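Local atomic coordinates of lipopolysaccharide heptosyltransferase 2 (Escherichia coli, PDB entry 1PSW), a protein that catalyses the transfer of the second heptose from ADP-heptose onto the heptosyl-Kdo2-lipid A core during lipopolysaccharide biosynthesis. Residues His201-Ala206 against Leu232-Thr237; Lys207-Glu212 against Glu337-Leu342. All coordinates share one frame; numbering follows the deposited sequence.

Contact 1 of 2, residues His201-Ala206 against Leu232-Thr237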
# COMPACT_ATOMS: atom_id res chain seq x y z
N HIS A 201 -19.05 -12.45 6.29
CA HIS A 201 -19.36 -11.14 6.86
C HIS A 201 -19.33 -10.12 5.72
O HIS A 201 -20.19 -9.24 5.66
CB HIS A 201 -18.37 -10.75 7.96
CG HIS A 201 -18.66 -11.37 9.29
ND1 HIS A 201 -19.85 -12.00 9.57
CD2 HIS A 201 -17.91 -11.47 10.41
CE1 HIS A 201 -19.83 -12.45 10.81
NE2 HIS A 201 -18.67 -12.14 11.34
N TYR A 202 -18.36 -10.23 4.82
CA TYR A 202 -18.31 -9.30 3.69
C TYR A 202 -19.58 -9.46 2.84
O TYR A 202 -20.11 -8.48 2.33
CB TYR A 202 -17.07 -9.55 2.81
CG TYR A 202 -15.82 -8.80 3.25
CD1 TYR A 202 -15.76 -7.40 3.16
CD2 TYR A 202 -14.72 -9.48 3.78
CE1 TYR A 202 -14.62 -6.69 3.59
CE2 TYR A 202 -13.58 -8.78 4.21
CZ TYR A 202 -13.53 -7.39 4.11
OH TYR A 202 -12.42 -6.70 4.54
N ALA A 203 -20.07 -10.69 2.71
CA ALA A 203 -21.28 -10.94 1.92
C ALA A 203 -22.50 -10.27 2.55
O ALA A 203 -23.29 -9.63 1.86
CB ALA A 203 -21.52 -12.44 1.78
N GLU A 204 -22.65 -10.43 3.86
CA GLU A 204 -23.76 -9.83 4.59
C GLU A 204 -23.70 -8.31 4.46
O GLU A 204 -24.72 -7.65 4.25
CB GLU A 204 -23.70 -10.24 6.06
CG GLU A 204 -24.73 -9.59 6.97
CD GLU A 204 -26.16 -9.79 6.48
OE1 GLU A 204 -26.53 -10.94 6.17
OE2 GLU A 204 -26.90 -8.79 6.41
N LEU A 205 -22.50 -7.75 4.57
CA LEU A 205 -22.33 -6.30 4.45
C LEU A 205 -22.71 -5.84 3.04
O LEU A 205 -23.29 -4.77 2.87
CB LEU A 205 -20.88 -5.89 4.75
CG LEU A 205 -20.59 -4.38 4.66
CD1 LEU A 205 -21.52 -3.63 5.61
CD2 LEU A 205 -19.14 -4.09 5.02
N ALA A 206 -22.37 -6.64 2.04
CA ALA A 206 -22.70 -6.29 0.66
C ALA A 206 -24.22 -6.26 0.47
O ALA A 206 -24.76 -5.36 -0.18
CB ALA A 206 -22.06 -7.29 -0.31
N LEU A 232 -19.52 -13.60 -3.57
CA LEU A 232 -20.61 -13.47 -4.54
C LEU A 232 -21.61 -14.62 -4.47
O LEU A 232 -22.80 -14.42 -4.66
CB LEU A 232 -20.04 -13.42 -5.96
CG LEU A 232 -19.90 -12.06 -6.63
CD1 LEU A 232 -19.11 -12.24 -7.91
CD2 LEU A 232 -21.27 -11.46 -6.92
N ALA A 233 -21.10 -15.82 -4.22
CA ALA A 233 -21.94 -17.01 -4.14
C ALA A 233 -22.93 -16.95 -2.97
O ALA A 233 -23.85 -17.76 -2.89
CB ALA A 233 -21.07 -18.25 -4.02
N ALA A 234 -22.75 -15.99 -2.08
CA ALA A 234 -23.63 -15.86 -0.93
C ALA A 234 -24.76 -14.87 -1.18
O ALA A 234 -25.64 -14.69 -0.34
CB ALA A 234 -22.83 -15.42 0.29
N LEU A 235 -24.74 -14.24 -2.35
CA LEU A 235 -25.77 -13.26 -2.69
C LEU A 235 -26.73 -13.86 -3.71
O LEU A 235 -26.37 -14.79 -4.43
CB LEU A 235 -25.12 -12.01 -3.29
CG LEU A 235 -23.88 -11.44 -2.60
CD1 LEU A 235 -23.49 -10.14 -3.28
CD2 LEU A 235 -24.13 -11.22 -1.13
N ASN A 236 -27.95 -13.35 -3.75
CA ASN A 236 -28.93 -13.84 -4.71
C ASN A 236 -28.65 -13.20 -6.07
O ASN A 236 -27.73 -12.40 -6.20
CB ASN A 236 -30.37 -13.52 -4.26
CG ASN A 236 -30.62 -12.03 -4.11
OD1 ASN A 236 -30.27 -11.24 -4.98
ND2 ASN A 236 -31.24 -11.65 -3.00
N THR A 237 -29.44 -13.57 -7.08
CA THR A 237 -29.27 -13.04 -8.43
C THR A 237 -29.36 -11.52 -8.51
O THR A 237 -28.51 -10.87 -9.12
CB THR A 237 -30.31 -13.64 -9.40
OG1 THR A 237 -30.14 -15.06 -9.46
CG2 THR A 237 -30.16 -13.05 -10.80

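Contact 2 of 2, residues Lys207-Glu212 against Glu337-Leu342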
# COMPACT_ATOMS: atom_id res chain seq x y z
N LYS A 207 -24.92 -7.23 1.05
CA LYS A 207 -26.38 -7.29 0.93
C LYS A 207 -26.98 -6.02 1.52
O LYS A 207 -27.91 -5.43 0.95
CB LYS A 207 -26.94 -8.50 1.68
CG LYS A 207 -26.50 -9.82 1.13
CD LYS A 207 -27.08 -10.97 1.93
CE LYS A 207 -26.57 -12.29 1.41
NZ LYS A 207 -26.97 -13.45 2.25
N GLN A 208 -26.47 -5.62 2.67
CA GLN A 208 -26.95 -4.42 3.35
C GLN A 208 -26.70 -3.16 2.54
O GLN A 208 -27.55 -2.27 2.47
CB GLN A 208 -26.26 -4.29 4.71
CG GLN A 208 -26.51 -5.42 5.67
CD GLN A 208 -27.88 -5.37 6.31
OE1 GLN A 208 -28.88 -5.73 5.69
NE2 GLN A 208 -27.93 -4.90 7.55
N LEU A 209 -25.51 -3.07 1.93
CA LEU A 209 -25.14 -1.91 1.14
C LEU A 209 -25.93 -1.82 -0.17
O LEU A 209 -26.37 -0.74 -0.57
CB LEU A 209 -23.63 -1.92 0.84
CG LEU A 209 -22.72 -1.59 2.03
CD1 LEU A 209 -21.25 -1.82 1.68
CD2 LEU A 209 -22.95 -0.14 2.44
N ILE A 210 -26.11 -2.95 -0.82
CA ILE A 210 -26.86 -2.99 -2.07
C ILE A 210 -28.30 -2.59 -1.77
O ILE A 210 -28.97 -1.94 -2.58
CB ILE A 210 -26.82 -4.40 -2.67
CG1 ILE A 210 -25.40 -4.69 -3.15
CG2 ILE A 210 -27.84 -4.53 -3.80
CD1 ILE A 210 -25.15 -6.12 -3.55
N ASP A 211 -28.78 -2.95 -0.58
CA ASP A 211 -30.13 -2.60 -0.20
C ASP A 211 -30.24 -1.10 0.07
O ASP A 211 -31.33 -0.53 -0.01
CB ASP A 211 -30.56 -3.39 1.04
CG ASP A 211 -31.99 -3.12 1.43
OD1 ASP A 211 -32.89 -3.34 0.60
OD2 ASP A 211 -32.22 -2.68 2.58
N GLU A 212 -29.11 -0.46 0.39
CA GLU A 212 -29.10 0.98 0.65
C GLU A 212 -28.93 1.80 -0.63
O GLU A 212 -28.91 3.03 -0.60
CB GLU A 212 -27.97 1.37 1.61
CG GLU A 212 -28.15 0.90 3.03
CD GLU A 212 -27.09 1.46 3.97
OE1 GLU A 212 -26.16 2.15 3.50
OE2 GLU A 212 -27.18 1.20 5.19
N GLU A 337 -22.55 0.55 10.35
CA GLU A 337 -22.81 1.78 11.08
C GLU A 337 -21.65 2.76 10.96
O GLU A 337 -21.86 3.97 10.80
CB GLU A 337 -23.06 1.47 12.56
CG GLU A 337 -24.49 1.05 12.86
CD GLU A 337 -24.68 0.61 14.30
OE1 GLU A 337 -24.13 1.29 15.20
OE2 GLU A 337 -25.39 -0.39 14.53
N GLU A 338 -20.43 2.25 11.05
CA GLU A 338 -19.24 3.08 10.94
C GLU A 338 -19.13 3.61 9.51
O GLU A 338 -18.75 4.76 9.28
CB GLU A 338 -17.99 2.27 11.27
CG GLU A 338 -16.71 3.07 11.20
CD GLU A 338 -16.54 4.01 12.39
OE1 GLU A 338 -16.45 3.50 13.53
OE2 GLU A 338 -16.50 5.24 12.18
N LEU A 339 -19.47 2.76 8.55
CA LEU A 339 -19.41 3.11 7.14
C LEU A 339 -20.43 4.19 6.77
O LEU A 339 -20.07 5.20 6.17
CB LEU A 339 -19.62 1.86 6.28
CG LEU A 339 -19.21 1.92 4.81
CD1 LEU A 339 -17.72 2.19 4.69
CD2 LEU A 339 -19.55 0.60 4.13
N ASN A 340 -21.69 4.01 7.14
CA ASN A 340 -22.70 5.01 6.81
C ASN A 340 -22.35 6.39 7.39
O ASN A 340 -22.69 7.41 6.80
CB ASN A 340 -24.09 4.59 7.31
CG ASN A 340 -24.67 3.44 6.52
OD1 ASN A 340 -24.53 3.38 5.30
ND2 ASN A 340 -25.34 2.52 7.20
N ALA A 341 -21.67 6.40 8.53
CA ALA A 341 -21.29 7.67 9.16
C ALA A 341 -20.28 8.43 8.30
O ALA A 341 -20.43 9.63 8.07
CB ALA A 341 -20.71 7.41 10.54
N LEU A 342 -19.26 7.72 7.84
CA LEU A 342 -18.23 8.33 7.00
C LEU A 342 -18.80 8.70 5.64
O LEU A 342 -18.38 9.68 5.03
CB LEU A 342 -17.06 7.36 6.81
CG LEU A 342 -16.20 7.01 8.04
CD1 LEU A 342 -15.20 5.91 7.66
CD2 LEU A 342 -15.45 8.25 8.53

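Contact 1 of 2, residues His201-Ala206 against Leu232-Thr237
Ala206, whose methyl group faces Leu235 across the contact, is fixed by the helix bond from Ala206 N to Tyr202 O at 2.9 Å. One turn earlier Ala203 points the same way, and these two small residues give the helix a shallow flank that a loop can approach closely. Ala203 CB meets Ala234 CB tip to tip at 3.6 Å, and methyls suit this place because the backbones come close, Ala203 CA and Ala234 CA being 6.2 Å apart. Leu235 comes in alongside: with CG anti to its own carbonyl carbon (chi1 -44°), its two methyls reach for different turns of the helix. CD2 lies 3.5 Å from Ala203 O and 4.1 Å from Ala203 CB, while CD1 approaches Ala206 CB more loosely, at 4.4 Å. Helix 199-211 is the crossover between parallel strands 182-186 and 215-218 in the C-terminal Rossmann-like domain of this GT-B enzyme; the loop belongs to the next crossover, which leads to strand 243-245. A type I turn, closed by Leu235 N to Leu232 O at 3.0 Å, presents Ala234 and Leu235 to the helix. Beyond it, Asn236 acts as N-cap, its OD1 accepting from Gln239 N, while Leu235 also packs on Cys243.

Contact 2 of 2, residues Lys207-Glu212 against Glu337-Leu342
Leu209 and Leu339 make the apolar, buried half of this contact between helices 199-211 and 332-347, and Glu212, just past the end of the first helix, forms its more open polar edge with Asn340. The leucines meet through their methyl ends and cross at about a right angle. Leu339 CD2 lies 3.8 Å from Leu209 CD1 and 3.9 Å from Leu209 CD2, so that one methyl seats against the fork of the other residue. The first torsion of Leu339, with CG anti to the backbone N (chi1 -164°), helps to set CD2 against Leu209; the same side chain also rests on Val284 of the sheet. Leucine suits such a place because its length and its fork of methyls let it span the gap and interlock, the nearest CA atoms, those of Leu209 and Asn340, being still 9.3 Å apart. The neighbouring Leu336 touches both Leu209 and Glu212, linking the apolar layer to the polar edge.

On the partly exposed side, Glu212 is stretched out beyond CG and meets Asn340 from the opposite direction, the carboxylate and amide planes 29° apart. Asn340 ND2 donates to the syn lone pair of Glu212 OE2 at 3.0 Å. The bond is bent, 144° at the hydrogen, and the acceptor is tilted out of the amide plane. Replacing Glu212 by an alanine would probably leave Asn340 ND2 without this acceptor and its amide freer to turn. The remaining pair, Glu212 OE1 and Asn340 OD1, stands 2.7 Å apart. A proton held on the carboxyl group is one possible explanation for so short a distance, and the chemistry is divided accordingly: polar groups pair at the partly exposed edge, while the buried leucines stay wholly apolar.

In the fold
Contacts 1 and 2 take up successive parts of helix 199-211, with centres 14 Å apart. Along the chain their segments alternate: 201-206, 207-212, then 232-237 and finally 337-342. Different faces of the helix serve different partners: one meets the loop of the following crossover, while the other engages the C-terminal helix 332-347 along both halves. Lys207 links the two contacts, its CG 3.6 Å from Leu235 CD2. The centre of contact 1 lies about 26 Å, and that of contact 2 about 24 Å, from the centre of the chain, on the same side, in the domain built on the sheet with central strands 182-186 and 264-268. They join helix 199-211 to a crossover loop and to helix 332-347, holding together elements packed around that sheet.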